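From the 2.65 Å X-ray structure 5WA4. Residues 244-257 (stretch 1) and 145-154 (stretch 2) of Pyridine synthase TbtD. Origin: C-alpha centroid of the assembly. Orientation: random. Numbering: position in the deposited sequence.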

ATOM      1  N   PRO E 244      21.428 -16.655  41.790  1.00 88.97           N
ATOM      2  CA  PRO E 244      20.140 -16.360  42.434  1.00 85.41           C
ATOM      3  C   PRO E 244      19.163 -15.520  41.600  1.00 67.97           C
ATOM      4  O   PRO E 244      18.198 -16.087  41.140  1.00 72.15           O
ATOM      5  CB  PRO E 244      20.564 -15.620  43.700  1.00 82.40           C
ATOM      6  CG  PRO E 244      21.844 -16.306  44.065  1.00 97.83           C
ATOM      7  CD  PRO E 244      22.531 -16.670  42.764  1.00 90.89           C
ATOM      8  N   HIS E 245      19.437 -14.242  41.367  1.00 64.40           N
ATOM      9  CA  HIS E 245      18.442 -13.301  40.851  1.00 62.54           C
ATOM     10  C   HIS E 245      17.698 -13.768  39.575  1.00 65.05           C
ATOM     11  O   HIS E 245      16.607 -13.262  39.267  1.00 58.00           O
ATOM     12  CB  HIS E 245      19.104 -11.958  40.547  1.00 63.17           C
ATOM     13  CG  HIS E 245      19.876 -11.973  39.275  1.00 53.11           C
ATOM     14  ND1 HIS E 245      21.008 -12.739  39.106  1.00 65.27           N
ATOM     15  CD2 HIS E 245      19.631 -11.390  38.081  1.00 48.14           C
ATOM     16  CE1 HIS E 245      21.452 -12.595  37.871  1.00 61.36           C
ATOM     17  NE2 HIS E 245      20.631 -11.787  37.226  1.00 55.81           N
ATOM     18  N   VAL E 246      18.297 -14.682  38.814  1.00 58.67           N
ATOM     19  CA  VAL E 246      17.608 -15.281  37.683  1.00 51.24           C
ATOM     20  C   VAL E 246      16.482 -16.175  38.209  1.00 62.29           C
ATOM     21  O   VAL E 246      15.355 -16.139  37.702  1.00 61.97           O
ATOM     22  CB  VAL E 246      18.570 -16.089  36.778  1.00 52.60           C
ATOM     23  CG1 VAL E 246      17.839 -17.217  36.046  1.00 49.96           C
ATOM     24  CG2 VAL E 246      19.249 -15.167  35.787  1.00 55.88           C
ATOM     25  N   ARG E 247      16.788 -16.957  39.241  1.00 60.94           N
ATOM     26  CA  ARG E 247      15.824 -17.864  39.829  1.00 60.87           C
ATOM     27  C   ARG E 247      14.620 -17.145  40.388  1.00 64.39           C
ATOM     28  O   ARG E 247      13.490 -17.620  40.226  1.00 57.89           O
ATOM     29  CB  ARG E 247      16.461 -18.732  40.919  1.00 64.64           C
ATOM     30  CG  ARG E 247      17.163 -19.843  40.273  1.00 71.42           C
ATOM     31  CD  ARG E 247      16.404 -21.148  40.456  1.00 86.64           C
ATOM     32  NE  ARG E 247      16.535 -21.837  39.174  1.00 94.41           N
ATOM     33  CZ  ARG E 247      15.851 -22.914  38.788  1.00 96.43           C
ATOM     34  NH1 ARG E 247      14.992 -23.506  39.597  1.00104.73           N
ATOM     35  NH2 ARG E 247      16.017 -23.401  37.570  1.00 91.79           N
ATOM     36  N   GLU E 248      14.813 -15.992  41.013  1.00 56.35           N
ATOM     37  CA  GLU E 248      13.616 -15.383  41.538  1.00 62.89           C
ATOM     38  C   GLU E 248      12.859 -14.678  40.455  1.00 58.96           C
ATOM     39  O   GLU E 248      11.639 -14.562  40.548  1.00 57.82           O
ATOM     40  CB  GLU E 248      13.872 -14.430  42.686  1.00 68.58           C
ATOM     41  CG  GLU E 248      13.738 -15.208  43.951  1.00 79.88           C
ATOM     42  CD  GLU E 248      12.657 -14.688  44.885  1.00 88.39           C
ATOM     43  OE1 GLU E 248      12.014 -13.652  44.578  1.00 87.09           O
ATOM     44  OE2 GLU E 248      12.396 -15.398  45.888  1.00 84.93           O
ATOM     45  N   TRP E 249      13.557 -14.244  39.414  1.00 56.90           N
ATOM     46  CA  TRP E 249      12.871 -13.605  38.316  1.00 52.43           C
ATOM     47  C   TRP E 249      11.888 -14.589  37.738  1.00 51.46           C
ATOM     48  O   TRP E 249      10.698 -14.294  37.694  1.00 47.38           O
ATOM     49  CB  TRP E 249      13.827 -13.122  37.235  1.00 46.85           C
ATOM     50  CG  TRP E 249      13.097 -12.375  36.143  1.00 49.56           C
ATOM     51  CD1 TRP E 249      12.967 -12.746  34.823  1.00 47.05           C
ATOM     52  CD2 TRP E 249      12.369 -11.146  36.283  1.00 42.12           C
ATOM     53  NE1 TRP E 249      12.217 -11.805  34.144  1.00 44.67           N
ATOM     54  CE2 TRP E 249      11.841 -10.822  35.020  1.00 37.99           C
ATOM     55  CE3 TRP E 249      12.114 -10.294  37.351  1.00 45.79           C
ATOM     56  CZ2 TRP E 249      11.086  -9.690  34.807  1.00 44.91           C
ATOM     57  CZ3 TRP E 249      11.361  -9.166  37.133  1.00 46.62           C
ATOM     58  CH2 TRP E 249      10.856  -8.873  35.878  1.00 44.91           C
ATOM     59  N   VAL E 250      12.390 -15.733  37.282  1.00 46.46           N
ATOM     60  CA  VAL E 250      11.529 -16.753  36.700  1.00 48.99           C
ATOM     61  C   VAL E 250      10.361 -17.095  37.626  1.00 52.55           C
ATOM     62  O   VAL E 250       9.192 -16.962  37.253  1.00 56.51           O
ATOM     63  CB  VAL E 250      12.294 -18.033  36.393  1.00 49.41           C
ATOM     64  CG1 VAL E 250      11.305 -19.137  36.030  1.00 49.20           C
ATOM     65  CG2 VAL E 250      13.292 -17.801  35.265  1.00 40.38           C
ATOM     66  N   ARG E 251      10.689 -17.465  38.858  1.00 54.22           N
ATOM     67  CA  ARG E 251       9.710 -17.938  39.835  1.00 52.95           C
ATOM     68  C   ARG E 251       8.540 -16.970  40.072  1.00 52.65           C
ATOM     69  O   ARG E 251       7.444 -17.378  40.462  1.00 65.80           O
ATOM     70  CB  ARG E 251      10.423 -18.230  41.155  1.00 50.09           C
ATOM     71  CG  ARG E 251       9.544 -18.798  42.198  1.00 58.08           C
ATOM     72  CD  ARG E 251      10.165 -18.730  43.544  1.00 57.57           C
ATOM     73  NE  ARG E 251      11.580 -18.969  43.434  1.00 71.31           N
ATOM     74  CZ  ARG E 251      12.495 -18.327  44.150  1.00 75.85           C
ATOM     75  NH1 ARG E 251      12.130 -17.473  45.104  1.00 79.64           N
ATOM     76  NH2 ARG E 251      13.773 -18.612  43.964  1.00 70.76           N
ATOM     77  N   ARG E 252       8.780 -15.700  39.790  1.00 50.18           N
ATOM     78  CA  ARG E 252       7.871 -14.598  40.069  1.00 55.73           C
ATOM     79  C   ARG E 252       7.079 -14.247  38.811  1.00 61.86           C
ATOM     80  O   ARG E 252       6.081 -13.520  38.856  1.00 63.05           O
ATOM     81  CB  ARG E 252       8.680 -13.387  40.550  1.00 57.42           C
ATOM     82  CG  ARG E 252       7.911 -12.146  40.942  1.00 63.46           C
ATOM     83  CD  ARG E 252       8.745 -11.350  41.958  1.00 76.71           C
ATOM     84  NE  ARG E 252       8.350 -11.597  43.351  1.00 86.72           N
ATOM     85  CZ  ARG E 252       9.079 -11.262  44.415  1.00 84.56           C
ATOM     86  NH1 ARG E 252      10.265 -10.683  44.252  1.00 84.77           N
ATOM     87  NH2 ARG E 252       8.629 -11.519  45.643  1.00 74.18           N
ATOM     88  N   LEU E 253       7.547 -14.755  37.677  1.00 56.97           N
ATOM     89  CA  LEU E 253       6.905 -14.459  36.404  1.00 57.37           C
ATOM     90  C   LEU E 253       5.952 -15.599  36.024  1.00 56.52           C
ATOM     91  O   LEU E 253       4.973 -15.367  35.327  1.00 48.65           O
ATOM     92  CB  LEU E 253       7.938 -14.257  35.293  1.00 54.35           C
ATOM     93  CG  LEU E 253       8.279 -12.842  34.855  1.00 47.65           C
ATOM     94  CD1 LEU E 253       8.853 -12.877  33.455  1.00 46.95           C
ATOM     95  CD2 LEU E 253       7.054 -11.986  34.917  1.00 52.34           C
ATOM     96  N   ARG E 254       6.251 -16.819  36.481  1.00 49.64           N
ATOM     97  CA  ARG E 254       5.423 -17.970  36.135  1.00 53.25           C
ATOM     98  C   ARG E 254       3.956 -17.764  36.534  1.00 52.81           C
ATOM     99  O   ARG E 254       3.077 -17.986  35.709  1.00 49.16           O
ATOM    100  CB  ARG E 254       5.977 -19.256  36.750  1.00 51.87           C
ATOM    101  CG  ARG E 254       5.963 -20.403  35.755  1.00 50.78           C
ATOM    102  CD  ARG E 254       6.572 -21.677  36.312  1.00 57.20           C
ATOM    103  NE  ARG E 254       7.772 -22.092  35.583  1.00 54.86           N
ATOM    104  CZ  ARG E 254       8.995 -22.079  36.106  1.00 64.37           C
ATOM    105  NH1 ARG E 254       9.175 -21.695  37.376  1.00 56.69           N
ATOM    106  NH2 ARG E 254      10.038 -22.471  35.370  1.00 59.86           N
ATOM    107  N   PRO E 255       3.684 -17.300  37.769  1.00 51.98           N
ATOM    108  CA  PRO E 255       2.288 -16.953  38.024  1.00 47.35           C
ATOM    109  C   PRO E 255       1.755 -15.950  37.007  1.00 50.08           C
ATOM    110  O   PRO E 255       0.697 -16.201  36.451  1.00 52.88           O
ATOM    111  CB  PRO E 255       2.328 -16.326  39.424  1.00 44.81           C
ATOM    112  CG  PRO E 255       3.503 -16.901  40.036  1.00 55.68           C
ATOM    113  CD  PRO E 255       4.518 -16.994  38.940  1.00 54.30           C
ATOM    114  N   ILE E 256       2.469 -14.848  36.770  1.00 49.68           N
ATOM    115  CA  ILE E 256       2.041 -13.843  35.795  1.00 48.20           C
ATOM    116  C   ILE E 256       1.726 -14.476  34.412  1.00 46.45           C
ATOM    117  O   ILE E 256       0.687 -14.174  33.822  1.00 42.94           O
ATOM    118  CB  ILE E 256       3.117 -12.728  35.657  1.00 53.51           C
ATOM    119  CG1 ILE E 256       3.403 -12.080  37.013  1.00 51.12           C
ATOM    120  CG2 ILE E 256       2.664 -11.636  34.703  1.00 48.65           C
ATOM    121  CD1 ILE E 256       2.235 -11.283  37.563  1.00 52.60           C
ATOM    122  N   ARG E 257       2.584 -15.377  33.919  1.00 44.75           N
ATOM    123  CA  ARG E 257       2.314 -16.078  32.656  1.00 49.79           C
ATOM    124  C   ARG E 257       0.981 -16.849  32.690  1.00 52.49           C
ATOM    125  O   ARG E 257       0.150 -16.714  31.791  1.00 50.60           O
ATOM    126  CB  ARG E 257       3.436 -17.063  32.286  1.00 42.05           C
ATOM    127  CG  ARG E 257       3.176 -17.726  30.910  1.00 44.97           C
ATOM    128  CD  ARG E 257       4.127 -18.882  30.548  1.00 43.35           C
ATOM    129  NE  ARG E 257       3.908 -20.024  31.414  1.00 43.88           N
ATOM    130  CZ  ARG E 257       4.677 -21.111  31.460  1.00 50.69           C
ATOM    131  NH1 ARG E 257       5.736 -21.242  30.671  1.00 44.35           N
ATOM    132  NH2 ARG E 257       4.379 -22.084  32.310  1.00 56.42           N
TER
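Stretch 2 145-154: ADTTPSVYHA

Stretch 2 (145-154) is a helical segment that lies nearly antiparallel to the helix of stretch 1 (244-257). The N-to-C directions differ by 165° (signed crossing angle -165°), and the axes come within 10.7 Å of each other. Both segments belong to one chain, and both helices run on past residues 154 and 257; that of stretch 2 also begins before A145. Each helix is kinked near a proline: in stretch 1 at P255, whose ring nitrogen has no hydrogen to give to the preceding turn, and in stretch 2 at P149 and S150, whose nitrogens make no bond to the turn before. S150 N instead reaches back three residues, in a weak bond to T147 O (2.8 Å); V151 N then makes a weak i to i-4 bond to T147 O (3.1 Å), and Y152 N to T148 O (3.2 Å) follows without that weakness.

The antiparallel register is set by two pairs, W249 with S150 and R252 with D146, each with its CA atoms 7.5 Å apart. As stretch 1 advances from H245 to I256, its partners therefore step backward from H153 to D146. The contact is modest, burying 387 Å² summed over both sides, and no hydrogen bond crosses it.

At one end, H245 CB approaches H153 CE1 at 3.7 Å. The CA-to-CB bond of H245 points toward stretch 2, but with chi1 in p the end of the side chain leads away, leaving the beta carbon to make the contact. One turn on, the CA-to-CB bond of W249 points sideways, and its t rotamer brings the indole nearer: CZ3 packs 3.4 Å from T147 CG2, while S150 OG lies at the ring edge, 4.1 Å from CE3.

R252 has the largest area covered by the other stretch. Its CA-to-CB bond points toward stretch 2, and chi1 and chi2, both t, extend the chain across the D146 turn. D146 O sits over one face of the guanidinium, 2.9 Å from R252 NE; despite the short distance, the angle is too poor for a hydrogen bond. R252 NH1 also meets P149 CG at 3.5 Å, so the proline ring is packed against the end of the arginine, and R252 CD lies 4.3 Å from T147 CG2. Within stretch 1, R252 NH1 forms a salt bridge with E248 OE1 at 3.5 Å, but the oxygen is well out of the guanidinium plane, and the attraction is one of charges alone.

At the far end, the CA-to-CB bond of buried I256 points toward stretch 2, and its CD1 comes 4.4 Å from D146 OD2, a loose closing contact.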

ATOM      1  N   ALA E 145       4.338  -4.178  41.321  1.00 58.76           N
ATOM      2  CA  ALA E 145       4.439  -4.386  42.760  1.00 58.63           C
ATOM      3  C   ALA E 145       5.238  -5.650  43.102  1.00 55.78           C
ATOM      4  O   ALA E 145       6.127  -5.637  43.943  1.00 58.61           O
ATOM      5  CB  ALA E 145       3.047  -4.461  43.371  1.00 55.60           C
ATOM      6  N   ASP E 146       4.924  -6.750  42.443  1.00 64.69           N
ATOM      7  CA  ASP E 146       5.559  -8.000  42.799  1.00 64.67           C
ATOM      8  C   ASP E 146       7.053  -7.981  42.468  1.00 62.11           C
ATOM      9  O   ASP E 146       7.827  -8.725  43.077  1.00 60.59           O
ATOM     10  CB  ASP E 146       4.857  -9.169  42.098  1.00 62.72           C
ATOM     11  CG  ASP E 146       3.401  -9.294  42.504  1.00 78.86           C
ATOM     12  OD1 ASP E 146       3.036  -8.794  43.594  1.00 82.06           O
ATOM     13  OD2 ASP E 146       2.611  -9.891  41.734  1.00 89.86           O
ATOM     14  N   THR E 147       7.457  -7.126  41.525  1.00 56.06           N
ATOM     15  CA  THR E 147       8.845  -7.094  41.055  1.00 55.90           C
ATOM     16  C   THR E 147       9.700  -5.965  41.660  1.00 59.54           C
ATOM     17  O   THR E 147      10.893  -5.843  41.346  1.00 58.98           O
ATOM     18  CB  THR E 147       8.928  -6.978  39.517  1.00 54.27           C
ATOM     19  OG1 THR E 147       8.017  -5.977  39.055  1.00 56.69           O
ATOM     20  CG2 THR E 147       8.593  -8.297  38.865  1.00 59.72           C
ATOM     21  N   THR E 148       9.112  -5.163  42.537  1.00 52.08           N
ATOM     22  CA  THR E 148       9.863  -4.099  43.185  1.00 54.65           C
ATOM     23  C   THR E 148      11.149  -4.527  43.945  1.00 65.05           C
ATOM     24  O   THR E 148      12.193  -3.859  43.821  1.00 64.05           O
ATOM     25  CB  THR E 148       8.966  -3.356  44.127  1.00 51.85           C
ATOM     26  OG1 THR E 148       8.023  -2.611  43.352  1.00 63.46           O
ATOM     27  CG2 THR E 148       9.772  -2.420  44.971  1.00 54.29           C
ATOM     28  N   PRO E 149      11.100  -5.628  44.729  1.00 64.42           N
ATOM     29  CA  PRO E 149      12.388  -6.036  45.314  1.00 59.19           C
ATOM     30  C   PRO E 149      13.388  -6.510  44.268  1.00 55.33           C
ATOM     31  O   PRO E 149      14.576  -6.616  44.571  1.00 62.74           O
ATOM     32  CB  PRO E 149      12.008  -7.191  46.264  1.00 62.12           C
ATOM     33  CG  PRO E 149      10.649  -7.629  45.838  1.00 60.36           C
ATOM     34  CD  PRO E 149       9.978  -6.404  45.286  1.00 57.05           C
ATOM     35  N   SER E 150      12.924  -6.806  43.061  1.00 51.72           N
ATOM     36  CA  SER E 150      13.852  -7.160  41.995  1.00 61.65           C
ATOM     37  C   SER E 150      14.501  -5.898  41.433  1.00 63.73           C
ATOM     38  O   SER E 150      15.583  -5.950  40.818  1.00 61.41           O
ATOM     39  CB  SER E 150      13.152  -7.947  40.881  1.00 56.09           C
ATOM     40  OG  SER E 150      13.181  -9.330  41.156  1.00 52.74           O
ATOM     41  N   VAL E 151      13.832  -4.767  41.646  1.00 55.22           N
ATOM     42  CA  VAL E 151      14.379  -3.495  41.235  1.00 53.54           C
ATOM     43  C   VAL E 151      15.558  -3.137  42.139  1.00 60.45           C
ATOM     44  O   VAL E 151      16.685  -2.992  41.650  1.00 58.19           O
ATOM     45  CB  VAL E 151      13.333  -2.399  41.263  1.00 43.81           C
ATOM     46  CG1 VAL E 151      13.955  -1.069  40.936  1.00 51.42           C
ATOM     47  CG2 VAL E 151      12.263  -2.712  40.248  1.00 58.31           C
ATOM     48  N   TYR E 152      15.294  -3.023  43.444  1.00 59.25           N
ATOM     49  CA  TYR E 152      16.311  -2.690  44.444  1.00 53.75           C
ATOM     50  C   TYR E 152      17.584  -3.532  44.316  1.00 57.93           C
ATOM     51  O   TYR E 152      18.701  -3.000  44.215  1.00 54.00           O
ATOM     52  CB  TYR E 152      15.744  -2.859  45.839  1.00 49.83           C
ATOM     53  CG  TYR E 152      14.511  -2.042  46.104  1.00 59.51           C
ATOM     54  CD1 TYR E 152      14.427  -0.730  45.682  1.00 60.01           C
ATOM     55  CD2 TYR E 152      13.420  -2.585  46.787  1.00 64.11           C
ATOM     56  CE1 TYR E 152      13.293   0.030  45.926  1.00 62.18           C
ATOM     57  CE2 TYR E 152      12.280  -1.826  47.044  1.00 61.77           C
ATOM     58  CZ  TYR E 152      12.227  -0.523  46.605  1.00 58.06           C
ATOM     59  OH  TYR E 152      11.123   0.249  46.842  1.00 54.54           O
ATOM     60  N   HIS E 153      17.395  -4.847  44.309  1.00 60.64           N
ATOM     61  CA  HIS E 153      18.478  -5.803  44.099  1.00 60.27           C
ATOM     62  C   HIS E 153      19.306  -5.432  42.872  1.00 62.52           C
ATOM     63  O   HIS E 153      20.531  -5.371  42.946  1.00 73.10           O
ATOM     64  CB  HIS E 153      17.907  -7.213  43.953  1.00 56.77           C
ATOM     65  CG  HIS E 153      18.936  -8.300  43.985  1.00 56.19           C
ATOM     66  ND1 HIS E 153      19.583  -8.749  42.851  1.00 59.81           N
ATOM     67  CD2 HIS E 153      19.397  -9.062  45.005  1.00 55.29           C
ATOM     68  CE1 HIS E 153      20.405  -9.731  43.175  1.00 51.91           C
ATOM     69  NE2 HIS E 153      20.313  -9.940  44.477  1.00 50.77           N
ATOM     70  N   ALA E 154      18.636  -5.158  41.757  1.00 62.43           N
ATOM     71  CA  ALA E 154      19.323  -4.777  40.529  1.00 62.50           C
ATOM     72  C   ALA E 154      20.028  -3.419  40.662  1.00 62.63           C
ATOM     73  O   ALA E 154      21.155  -3.247  40.185  1.00 60.41           O
ATOM     74  CB  ALA E 154      18.350  -4.752  39.376  1.00 61.17           C
TER